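Local structure of coat protein (Sulfolobus turreted icosahedral virus, 2BBD) at residues P199-L205 with D291-L297; Y211-Y217 with A269-F275; D244-V248 with K277-G281; E187-V193 with Q302-L308. The protein probably builds the icosahedral shell of an archaeal virus as its major capsid protein, with a fold pointing to common ancestry with bacterial and eukaryotic viruses. All blocks are in the same frame, centred on the assembly; numbering follows the deposited sequence.

Overall arrangement
All four contacts lie in the C-terminal part of the chain, whose eight strands follow the order of a viral jelly roll. The segment 187-193 comes first and waits until 302-308 to be paired, so contact 4 closes the widest loop. Within it, 199-205 meets 291-297 in contact 1, and inside that again 211-217 pairs with 269-275 in contact 2. Contact 3 starts within the span of contact 2, at 244-248, and ends beyond it, at 277-281, so these two cross. Contacts 2 and 4 build one sheet of the sandwich, contact 1 belongs to the facing sheet, and contact 3 ties the two sheets together at one margin.

Contact 1 (P199-L205 with D291-L297); sequences PIHVAYL and DSIEYDL
A classic beta bulge joins these antiparallel strands: Val202 and Ala203 both face Tyr295, which receives Val202 N at its O (3.1 Å) and gives its N to Ala203 O (3.0 Å). The register slips by one residue here, and Val202 is turned toward the partner strand, with CB over one face of the Tyr295 ring in a CH-pi contact, 3.8 Å from the centroid. Its CG2 rests on Leu297 CG. On the other side of the sheet, Glu294 has CG tucked between its backbone N and carbonyl carbon (chi1 53°), and OE1 takes a 2.7 Å hydrogen bond from His201 ND1, met from above the carboxylate plane. Glu294 OE2 and Asp296 OD1 are just 2.8 Å apart; such closeness of two carboxylates could favour protonation of one of them. Tyr204 is sandwiched: Asp291 CB stands over one ring face, 4.0 Å from the centroid, and His201 CE1 covers the opposite face. Two waters bridge Leu205 O to the backbone N of Asp291 and of Ser292. Tyr295 also touches Val305 and Ser307 of the facing sheet. This is the pairing of strands C and H in the CHEF sheet of a viral jelly roll.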
# COMPACT_ATOMS: atom_id res chain seq x y z
N PRO A 199 -12.55 22.27 0.43
CA PRO A 199 -12.04 21.10 1.17
C PRO A 199 -12.50 21.02 2.62
O PRO A 199 -12.43 22.00 3.37
CB PRO A 199 -10.52 21.25 1.06
CG PRO A 199 -10.35 21.98 -0.26
CD PRO A 199 -11.45 23.02 -0.20
N ILE A 200 -12.98 19.84 3.01
CA ILE A 200 -13.43 19.63 4.38
C ILE A 200 -12.57 18.55 5.03
O ILE A 200 -11.97 17.72 4.35
CB ILE A 200 -14.91 19.21 4.41
CG1 ILE A 200 -15.10 17.85 3.76
CG2 ILE A 200 -15.76 20.26 3.69
CD1 ILE A 200 -16.50 17.33 3.87
N HIS A 201 -12.50 18.58 6.36
CA HIS A 201 -11.70 17.64 7.13
C HIS A 201 -12.01 16.16 6.91
O HIS A 201 -13.15 15.72 7.10
CB HIS A 201 -11.84 17.94 8.62
CG HIS A 201 -11.14 16.96 9.50
ND1 HIS A 201 -9.78 17.01 9.74
CD2 HIS A 201 -11.59 15.86 10.15
CE1 HIS A 201 -9.43 16.00 10.51
NE2 HIS A 201 -10.50 15.28 10.77
N VAL A 202 -10.99 15.40 6.53
CA VAL A 202 -11.13 13.97 6.34
C VAL A 202 -10.57 13.26 7.59
O VAL A 202 -11.29 12.54 8.28
CB VAL A 202 -10.37 13.49 5.10
CG1 VAL A 202 -10.58 11.99 4.91
CG2 VAL A 202 -10.83 14.26 3.87
N ALA A 203 -9.29 13.49 7.87
CA ALA A 203 -8.65 12.88 9.04
C ALA A 203 -7.37 13.61 9.44
O ALA A 203 -6.87 14.46 8.70
CB ALA A 203 -8.31 11.41 8.74
N TYR A 204 -6.86 13.27 10.62
CA TYR A 204 -5.61 13.85 11.11
C TYR A 204 -4.54 12.78 10.92
O TYR A 204 -4.83 11.59 11.00
CB TYR A 204 -5.69 14.16 12.61
CG TYR A 204 -6.65 15.28 12.98
CD1 TYR A 204 -6.33 16.61 12.70
CD2 TYR A 204 -7.86 15.00 13.60
CE1 TYR A 204 -7.22 17.64 13.04
CE2 TYR A 204 -8.74 16.01 13.94
CZ TYR A 204 -8.42 17.33 13.66
OH TYR A 204 -9.33 18.32 13.99
N LEU A 205 -3.31 13.21 10.63
CA LEU A 205 -2.23 12.24 10.47
C LEU A 205 -1.73 11.99 11.89
O LEU A 205 -1.46 12.93 12.63
CB LEU A 205 -1.08 12.82 9.64
CG LEU A 205 -1.36 13.45 8.28
CD1 LEU A 205 -0.07 13.44 7.48
CD2 LEU A 205 -2.45 12.69 7.55
N ASP A 291 -3.38 15.27 16.39
CA ASP A 291 -4.39 16.17 15.82
C ASP A 291 -3.85 17.54 15.43
O ASP A 291 -4.49 18.56 15.68
CB ASP A 291 -5.53 16.34 16.83
CG ASP A 291 -6.13 15.02 17.24
OD1 ASP A 291 -6.92 15.00 18.21
OD2 ASP A 291 -5.81 14.00 16.59
N SER A 292 -2.68 17.56 14.82
CA SER A 292 -2.07 18.83 14.42
C SER A 292 -2.04 19.04 12.91
O SER A 292 -1.96 20.17 12.44
CB SER A 292 -0.65 18.91 14.99
OG SER A 292 -0.69 18.86 16.40
N ILE A 293 -2.10 17.95 12.16
CA ILE A 293 -2.09 18.04 10.71
C ILE A 293 -3.21 17.16 10.15
O ILE A 293 -3.31 15.99 10.50
CB ILE A 293 -0.74 17.61 10.12
CG1 ILE A 293 0.40 18.38 10.81
CG2 ILE A 293 -0.71 17.91 8.62
CD1 ILE A 293 1.79 18.06 10.27
N GLU A 294 -4.04 17.76 9.30
CA GLU A 294 -5.17 17.07 8.70
C GLU A 294 -5.08 17.14 7.18
O GLU A 294 -4.39 18.00 6.63
CB GLU A 294 -6.47 17.76 9.11
CG GLU A 294 -6.44 19.27 8.84
CD GLU A 294 -7.81 19.94 8.92
OE1 GLU A 294 -8.66 19.50 9.71
OE2 GLU A 294 -8.01 20.94 8.19
N TYR A 295 -5.76 16.21 6.51
CA TYR A 295 -5.82 16.27 5.06
C TYR A 295 -7.32 16.44 4.78
O TYR A 295 -8.16 15.83 5.44
CB TYR A 295 -5.21 15.01 4.40
CG TYR A 295 -6.07 13.78 4.29
CD1 TYR A 295 -6.92 13.59 3.21
CD2 TYR A 295 -5.98 12.76 5.24
CE1 TYR A 295 -7.65 12.41 3.06
CE2 TYR A 295 -6.70 11.58 5.10
CZ TYR A 295 -7.54 11.41 4.02
OH TYR A 295 -8.27 10.26 3.89
N ASP A 296 -7.63 17.33 3.84
CA ASP A 296 -9.01 17.65 3.50
C ASP A 296 -9.30 17.46 2.02
O ASP A 296 -8.40 17.57 1.18
CB ASP A 296 -9.30 19.11 3.87
CG ASP A 296 -8.78 19.49 5.24
OD1 ASP A 296 -8.29 20.63 5.40
OD2 ASP A 296 -8.86 18.66 6.17
N LEU A 297 -10.56 17.19 1.71
CA LEU A 297 -10.95 17.00 0.32
C LEU A 297 -12.24 17.73 -0.04
O LEU A 297 -13.10 17.98 0.81
CB LEU A 297 -11.13 15.51 0.01
CG LEU A 297 -9.93 14.57 0.09
CD1 LEU A 297 -10.41 13.14 -0.16
CD2 LEU A 297 -8.85 14.97 -0.93
O HOH W 1 -3.04 12.67 15.06
O HOH W 2 -1.44 15.57 13.53

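Contact 2 (Y211-Y217 with A269-F275)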
# COMPACT_ATOMS: atom_id res chain seq x y z
N TYR A 211 6.14 10.38 7.47
CA TYR A 211 5.33 10.22 6.25
C TYR A 211 6.09 10.50 4.97
O TYR A 211 6.64 11.59 4.78
CB TYR A 211 4.10 11.13 6.32
CG TYR A 211 3.11 10.72 7.39
CD1 TYR A 211 1.95 10.03 7.06
CD2 TYR A 211 3.36 11.00 8.74
CE1 TYR A 211 1.05 9.63 8.04
CE2 TYR A 211 2.46 10.60 9.73
CZ TYR A 211 1.31 9.91 9.37
OH TYR A 211 0.45 9.49 10.35
N LYS A 212 6.13 9.52 4.08
CA LYS A 212 6.82 9.69 2.82
C LYS A 212 5.81 10.08 1.75
O LYS A 212 5.95 11.10 1.09
CB LYS A 212 7.55 8.40 2.44
CG LYS A 212 8.29 8.49 1.12
CD LYS A 212 9.05 7.20 0.82
CE LYS A 212 9.69 7.26 -0.56
NZ LYS A 212 10.27 5.94 -0.97
N ARG A 213 4.77 9.27 1.57
CA ARG A 213 3.76 9.59 0.58
C ARG A 213 2.40 9.05 0.97
O ARG A 213 2.28 8.07 1.71
CB ARG A 213 4.16 9.07 -0.80
CG ARG A 213 4.24 7.57 -0.92
CD ARG A 213 4.82 7.19 -2.26
NE ARG A 213 6.10 7.85 -2.46
CZ ARG A 213 7.08 7.37 -3.22
NH1 ARG A 213 6.92 6.22 -3.86
NH2 ARG A 213 8.22 8.04 -3.34
N GLN A 214 1.36 9.71 0.47
CA GLN A 214 -0.00 9.32 0.77
C GLN A 214 -0.80 9.06 -0.49
O GLN A 214 -0.88 9.91 -1.38
CB GLN A 214 -0.69 10.42 1.57
CG GLN A 214 -2.10 10.10 2.00
CD GLN A 214 -2.83 11.33 2.50
OE1 GLN A 214 -3.91 11.23 3.10
NE2 GLN A 214 -2.26 12.50 2.24
N LEU A 215 -1.37 7.86 -0.57
CA LEU A 215 -2.21 7.49 -1.70
C LEU A 215 -3.64 7.69 -1.26
O LEU A 215 -4.06 7.15 -0.24
CB LEU A 215 -2.01 6.03 -2.11
CG LEU A 215 -3.14 5.49 -3.00
CD1 LEU A 215 -3.23 6.31 -4.30
CD2 LEU A 215 -2.91 4.01 -3.31
N VAL A 216 -4.38 8.49 -2.01
CA VAL A 216 -5.77 8.73 -1.68
C VAL A 216 -6.66 8.37 -2.85
O VAL A 216 -6.39 8.76 -3.98
CB VAL A 216 -6.03 10.22 -1.35
CG1 VAL A 216 -7.51 10.41 -1.00
CG2 VAL A 216 -5.12 10.68 -0.22
N TYR A 217 -7.71 7.60 -2.57
CA TYR A 217 -8.67 7.26 -3.60
C TYR A 217 -10.05 7.34 -2.99
O TYR A 217 -10.22 7.12 -1.79
CB TYR A 217 -8.40 5.90 -4.24
CG TYR A 217 -8.40 4.72 -3.30
CD1 TYR A 217 -7.27 4.41 -2.55
CD2 TYR A 217 -9.50 3.87 -3.22
CE1 TYR A 217 -7.23 3.28 -1.74
CE2 TYR A 217 -9.47 2.73 -2.41
CZ TYR A 217 -8.33 2.44 -1.67
OH TYR A 217 -8.28 1.31 -0.88
N ALA A 269 -10.31 9.27 -9.59
CA ALA A 269 -10.49 9.44 -8.15
C ALA A 269 -9.32 9.01 -7.28
O ALA A 269 -9.48 8.80 -6.08
CB ALA A 269 -11.76 8.71 -7.70
N SER A 270 -8.14 8.89 -7.89
CA SER A 270 -6.96 8.47 -7.16
C SER A 270 -5.79 9.43 -7.37
O SER A 270 -5.58 9.91 -8.48
CB SER A 270 -6.52 7.07 -7.61
OG SER A 270 -6.07 7.10 -8.96
N ALA A 271 -5.04 9.69 -6.31
CA ALA A 271 -3.87 10.57 -6.40
C ALA A 271 -2.87 10.30 -5.27
O ALA A 271 -3.23 9.83 -4.19
CB ALA A 271 -4.31 12.04 -6.39
N ILE A 272 -1.61 10.61 -5.53
CA ILE A 272 -0.56 10.43 -4.54
C ILE A 272 0.07 11.76 -4.13
O ILE A 272 0.36 12.61 -4.98
CB ILE A 272 0.55 9.52 -5.05
CG1 ILE A 272 0.02 8.08 -5.21
CG2 ILE A 272 1.74 9.59 -4.11
CD1 ILE A 272 1.00 7.13 -5.86
N ILE A 273 0.26 11.94 -2.83
CA ILE A 273 0.88 13.14 -2.30
C ILE A 273 2.28 12.80 -1.81
O ILE A 273 2.43 12.15 -0.77
CB ILE A 273 0.12 13.72 -1.07
CG1 ILE A 273 -1.25 14.23 -1.48
CG2 ILE A 273 0.95 14.82 -0.43
CD1 ILE A 273 -2.28 13.13 -1.61
N ASP A 274 3.29 13.22 -2.56
CA ASP A 274 4.66 12.99 -2.13
C ASP A 274 5.03 14.18 -1.26
O ASP A 274 5.30 15.27 -1.76
CB ASP A 274 5.61 12.89 -3.33
CG ASP A 274 5.41 11.61 -4.12
OD1 ASP A 274 4.59 11.60 -5.06
OD2 ASP A 274 6.06 10.60 -3.79
N PHE A 275 5.01 13.96 0.05
CA PHE A 275 5.29 15.01 1.01
C PHE A 275 6.58 15.81 0.81
O PHE A 275 6.58 17.02 1.00
CB PHE A 275 5.23 14.43 2.42
CG PHE A 275 3.87 13.88 2.79
CD1 PHE A 275 2.79 14.74 2.95
CD2 PHE A 275 3.67 12.51 2.93
CE1 PHE A 275 1.51 14.24 3.25
CE2 PHE A 275 2.40 12.00 3.22
CZ PHE A 275 1.32 12.87 3.38
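Arg213 and Asp274 sit opposite each other in a non-hydrogen-bonded pair of antiparallel strands, and their side chains run side by side. Arg213 starts with CB against Ile273 O (3.5 Å) and beside Ile272 CG2. CG lies between the backbone N and the carbonyl carbon, and a bend at chi3 (54°) brings the head alongside the carboxylate: CD passes Asp274 OD2 at 3.9 Å, NE makes a salt bridge to the same oxygen at 3.1 Å, and NH2 stays 3.4 Å from it. The guanidinium and carboxylate planes are 69° apart, so this is not the flat two-pronged pairing. Asp274 OD1 is held separately by the hydroxyl of Tyr261.

On the other face, the Phe275 ring reaches over the strand, with CE2 at Tyr211 CB and CZ at Gln214 CB, both 3.6 Å. The amide of Gln214 lies at a small angle to that ring, and its polar atoms bond to Tyr233 and Ser307. Backbone hydrogen bonds join the strands, such as Val216 N to Ala271 O at 2.8 Å.

As strands D and G of the jelly roll's BIDG sheet, the pair has strand 303-313 beside 211-217, where Lys212 and Arg213 form a classic bulge facing Val310. Helix 79-89 packs on the face of Arg213, Leu215 and Ile272, while helix 250-261 borders the outer edge of 270-274, where Gln254 and Asn257 bond to Ser270 O and Ile272 O.

Contact 3 (D244-V248 with K277-G281)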
# COMPACT_ATOMS: atom_id res chain seq x y z
N ASP A 244 -2.01 26.25 5.74
CA ASP A 244 -2.04 25.26 4.68
C ASP A 244 -0.61 24.97 4.27
O ASP A 244 0.20 25.88 4.18
CB ASP A 244 -2.79 25.79 3.45
CG ASP A 244 -4.29 25.62 3.55
OD1 ASP A 244 -5.01 26.18 2.69
OD2 ASP A 244 -4.77 24.91 4.46
N LYS A 245 -0.30 23.70 4.02
CA LYS A 245 1.02 23.30 3.57
C LYS A 245 0.85 22.81 2.14
O LYS A 245 1.79 22.81 1.33
CB LYS A 245 1.59 22.19 4.45
CG LYS A 245 2.03 22.66 5.83
CD LYS A 245 3.13 23.71 5.73
CE LYS A 245 4.37 23.16 5.02
NZ LYS A 245 5.50 24.13 5.01
N ILE A 246 -0.37 22.38 1.84
CA ILE A 246 -0.71 21.90 0.51
C ILE A 246 -2.16 22.27 0.22
O ILE A 246 -3.05 22.01 1.03
CB ILE A 246 -0.56 20.37 0.37
CG1 ILE A 246 0.81 19.92 0.88
CG2 ILE A 246 -0.72 19.98 -1.09
CD1 ILE A 246 1.04 18.42 0.78
N LYS A 247 -2.37 22.89 -0.93
CA LYS A 247 -3.70 23.30 -1.38
C LYS A 247 -3.61 23.19 -2.90
O LYS A 247 -3.03 24.06 -3.56
CB LYS A 247 -3.98 24.74 -0.97
CG LYS A 247 -5.38 25.21 -1.31
CD LYS A 247 -6.41 24.57 -0.41
CE LYS A 247 -7.80 25.05 -0.76
NZ LYS A 247 -7.88 26.54 -0.76
N VAL A 248 -4.16 22.12 -3.44
CA VAL A 248 -4.07 21.88 -4.88
C VAL A 248 -5.35 21.26 -5.42
O VAL A 248 -6.14 20.70 -4.67
CB VAL A 248 -2.88 20.92 -5.18
CG1 VAL A 248 -2.85 20.53 -6.64
CG2 VAL A 248 -1.57 21.58 -4.78
N LYS A 277 7.75 16.89 -1.65
CA LYS A 277 7.52 17.90 -2.68
C LYS A 277 6.88 19.15 -2.08
O LYS A 277 6.73 20.16 -2.76
CB LYS A 277 6.60 17.35 -3.77
CG LYS A 277 7.22 16.31 -4.68
CD LYS A 277 6.21 15.88 -5.73
CE LYS A 277 6.73 14.77 -6.63
NZ LYS A 277 7.88 15.19 -7.48
N TYR A 278 6.50 19.07 -0.81
CA TYR A 278 5.87 20.20 -0.14
C TYR A 278 6.55 20.54 1.19
O TYR A 278 6.23 21.54 1.82
CB TYR A 278 4.39 19.92 0.09
CG TYR A 278 3.62 19.67 -1.18
CD1 TYR A 278 3.61 18.41 -1.77
CD2 TYR A 278 2.92 20.70 -1.80
CE1 TYR A 278 2.91 18.18 -2.96
CE2 TYR A 278 2.22 20.49 -2.98
CZ TYR A 278 2.22 19.23 -3.56
OH TYR A 278 1.55 19.03 -4.74
N PHE A 279 7.47 19.68 1.61
CA PHE A 279 8.22 19.89 2.83
C PHE A 279 9.67 19.65 2.44
O PHE A 279 9.93 19.12 1.36
CB PHE A 279 7.83 18.89 3.92
CG PHE A 279 6.47 19.12 4.51
CD1 PHE A 279 5.33 18.64 3.89
CD2 PHE A 279 6.34 19.82 5.71
CE1 PHE A 279 4.07 18.84 4.45
CE2 PHE A 279 5.08 20.04 6.28
CZ PHE A 279 3.95 19.54 5.65
N ASN A 280 10.61 20.04 3.29
CA ASN A 280 12.01 19.79 2.97
C ASN A 280 12.29 18.39 3.48
O ASN A 280 12.64 18.19 4.65
CB ASN A 280 12.92 20.82 3.64
CG ASN A 280 14.37 20.66 3.23
OD1 ASN A 280 15.10 19.85 3.80
ND2 ASN A 280 14.79 21.42 2.22
N GLY A 281 12.13 17.40 2.60
CA GLY A 281 12.32 16.02 2.98
C GLY A 281 10.96 15.45 3.33
O GLY A 281 9.94 16.08 3.06
O HOH W 3 7.60 23.28 3.69
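Lys245 lays its hydrocarbon chain across the face of Phe279, and the polar link between the two segments runs through a water instead of a direct bond. In the jelly roll this is a margin of the sandwich, where strand F of one sheet comes up against the irregular continuation of strand G of the other. The chain turns a corner at Lys245, which shares a classic bulge with Ile246 opposite Leu235.

Bends at chi2 and chi3, both near -60°, fold the lysine over the ring. CB and CG each lie 3.7 Å from Phe279 CZ, and CE comes down to 3.4 Å from CE2, so the methylenes rather than the ammonium do the touching. NZ continues past the ring to the water, which it reaches at 2.6 Å, and the water in turn donates to Tyr278 O.

Ile246 crosses Tyr278 at about a right angle. Its CG1-CD1 arm is fully extended (chi2 180°) and spreads over one ring face, with CD1 3.8 Å from the centroid, while the CG2 branch reaches the CE2 corner. CD1 also packs on Ile273 CG2, joining this patch to the buried strand pair 211-217 with 269-275. Leu253 of helix 250-261 adds to the packing round Tyr278, and Glu256 of that helix takes part in a hydrogen bond with the phenol oxygen. At that end of the ring, Val248 CG2 lies 4.0 Å from Tyr278 OH.

Contact 4 (E187-V193 with Q302-L308); sequences EIPTFNV and QDNVYSL
Asn304 reaches across to the partner strand with its side chain: OD1 accepts the backbone N of Asn192 at 2.8 Å, with an N-H...O angle of 171°. That bond spans a beta bulge between the first and last jelly-roll strands, neighbours in the BIDG sheet. Asn192 takes left-handed helical backbone angles (55°/48°), and the regular ladder resumes beyond it with Val193 N on Asp303 O.

The amide of Asn304 stands perpendicular to the Phe191 ring and meets its edge, CG lying 3.8 Å from CD1. Farther along the same edge, Phe191 CE1 is 3.5 Å from Tyr306 OH. The Tyr306 ring in turn receives Pro189 CB at CE1 (3.5 Å), so Phe191, Tyr306 and Pro189 form a chain of contacts on this face.

Neighbouring strands hold these groups in place. The ring of Tyr306 meets that of Tyr217, whose hydroxyl lies very close to Glu187 OE1, probably in a hydrogen bond, though doubtfully short, while OE2 of the same glutamate bonds to Ser78. The backbone of Glu187 pairs with Ser76, which carries the sheet on into strand 72-78. Across the sandwich interior, Thr190 touches Val202 and Ala203 of the facing sheet, and Val305 rests on Tyr295. Within the sheet, Ser307 OG bonds to Gln214 OE1 of adjacent strand 210-219. On the inward face the two valines are packed tightly, Val193 CG2 lying 3.5 Å from Val305 CG2.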
# COMPACT_ATOMS: atom_id res chain seq x y z
N GLU A 187 -3.29 1.53 5.80
CA GLU A 187 -4.40 2.13 5.07
C GLU A 187 -5.49 2.48 6.07
O GLU A 187 -5.93 1.63 6.85
CB GLU A 187 -4.95 1.17 4.01
CG GLU A 187 -5.84 1.88 3.00
CD GLU A 187 -6.34 0.97 1.90
OE1 GLU A 187 -6.47 1.44 0.75
OE2 GLU A 187 -6.63 -0.21 2.18
N ILE A 188 -5.93 3.73 6.05
CA ILE A 188 -6.97 4.21 6.95
C ILE A 188 -8.14 4.80 6.18
O ILE A 188 -7.98 5.74 5.39
CB ILE A 188 -6.41 5.29 7.90
CG1 ILE A 188 -5.18 4.75 8.62
CG2 ILE A 188 -7.49 5.69 8.91
CD1 ILE A 188 -4.50 5.77 9.49
N PRO A 189 -9.34 4.25 6.40
CA PRO A 189 -10.54 4.74 5.71
C PRO A 189 -11.25 5.85 6.47
O PRO A 189 -11.00 6.08 7.65
CB PRO A 189 -11.39 3.49 5.63
CG PRO A 189 -11.14 2.86 6.99
CD PRO A 189 -9.64 3.02 7.17
N THR A 190 -12.12 6.56 5.76
CA THR A 190 -12.95 7.61 6.33
C THR A 190 -14.26 7.52 5.55
O THR A 190 -14.32 7.83 4.35
CB THR A 190 -12.38 9.03 6.14
OG1 THR A 190 -11.14 9.15 6.85
CG2 THR A 190 -13.37 10.05 6.69
N PHE A 191 -15.30 7.07 6.22
CA PHE A 191 -16.59 6.90 5.58
C PHE A 191 -17.49 8.12 5.63
O PHE A 191 -17.34 9.00 6.48
CB PHE A 191 -17.31 5.70 6.20
CG PHE A 191 -16.47 4.45 6.25
CD1 PHE A 191 -16.03 3.84 5.07
CD2 PHE A 191 -16.07 3.90 7.47
CE1 PHE A 191 -15.21 2.70 5.11
CE2 PHE A 191 -15.25 2.77 7.52
CZ PHE A 191 -14.82 2.17 6.34
N ASN A 192 -18.39 8.17 4.66
CA ASN A 192 -19.39 9.21 4.56
C ASN A 192 -18.90 10.65 4.54
O ASN A 192 -19.41 11.49 5.26
CB ASN A 192 -20.40 9.03 5.69
CG ASN A 192 -20.76 7.57 5.91
OD1 ASN A 192 -21.18 6.88 4.99
ND2 ASN A 192 -20.60 7.09 7.15
N VAL A 193 -17.90 10.93 3.71
CA VAL A 193 -17.39 12.29 3.60
C VAL A 193 -18.34 13.03 2.66
O VAL A 193 -18.49 12.68 1.49
CB VAL A 193 -15.99 12.31 2.99
CG1 VAL A 193 -15.53 13.76 2.84
CG2 VAL A 193 -15.03 11.51 3.86
N GLN A 302 -21.03 12.61 -2.01
CA GLN A 302 -20.67 12.09 -0.70
C GLN A 302 -20.10 10.71 -0.95
O GLN A 302 -20.80 9.81 -1.43
CB GLN A 302 -21.89 11.99 0.21
CG GLN A 302 -21.55 11.48 1.61
CD GLN A 302 -22.71 11.58 2.58
OE1 GLN A 302 -23.32 12.64 2.73
NE2 GLN A 302 -23.03 10.48 3.25
N ASP A 303 -18.81 10.53 -0.65
CA ASP A 303 -18.16 9.25 -0.89
C ASP A 303 -17.39 8.75 0.31
O ASP A 303 -17.28 9.42 1.34
CB ASP A 303 -17.15 9.35 -2.05
CG ASP A 303 -17.73 9.97 -3.30
OD1 ASP A 303 -18.88 9.66 -3.65
OD2 ASP A 303 -17.00 10.76 -3.95
N ASN A 304 -16.83 7.55 0.16
CA ASN A 304 -16.01 6.98 1.19
C ASN A 304 -14.58 7.20 0.71
O ASN A 304 -14.28 7.02 -0.47
CB ASN A 304 -16.34 5.50 1.38
CG ASN A 304 -17.70 5.30 2.02
OD1 ASN A 304 -18.12 6.10 2.86
ND2 ASN A 304 -18.39 4.24 1.64
N VAL A 305 -13.72 7.65 1.62
CA VAL A 305 -12.34 7.95 1.30
C VAL A 305 -11.34 6.96 1.89
O VAL A 305 -11.48 6.53 3.04
CB VAL A 305 -11.97 9.37 1.79
CG1 VAL A 305 -10.55 9.74 1.34
CG2 VAL A 305 -13.01 10.39 1.28
N TYR A 306 -10.33 6.62 1.11
CA TYR A 306 -9.30 5.69 1.55
C TYR A 306 -7.93 6.29 1.43
O TYR A 306 -7.54 6.77 0.37
CB TYR A 306 -9.40 4.41 0.75
CG TYR A 306 -10.71 3.72 0.99
CD1 TYR A 306 -10.90 2.94 2.13
CD2 TYR A 306 -11.78 3.91 0.13
CE1 TYR A 306 -12.13 2.37 2.40
CE2 TYR A 306 -13.01 3.36 0.40
CZ TYR A 306 -13.19 2.59 1.53
OH TYR A 306 -14.42 2.05 1.80
N SER A 307 -7.19 6.27 2.54
CA SER A 307 -5.85 6.81 2.57
C SER A 307 -4.81 5.75 2.94
O SER A 307 -4.83 5.20 4.05
CB SER A 307 -5.80 7.96 3.59
OG SER A 307 -4.49 8.47 3.70
N LEU A 308 -3.92 5.46 2.00
CA LEU A 308 -2.86 4.48 2.23
C LEU A 308 -1.58 5.26 2.47
O LEU A 308 -1.03 5.90 1.56
CB LEU A 308 -2.72 3.56 1.02
CG LEU A 308 -1.79 2.34 1.18
CD1 LEU A 308 -2.08 1.34 0.07
CD2 LEU A 308 -0.35 2.77 1.15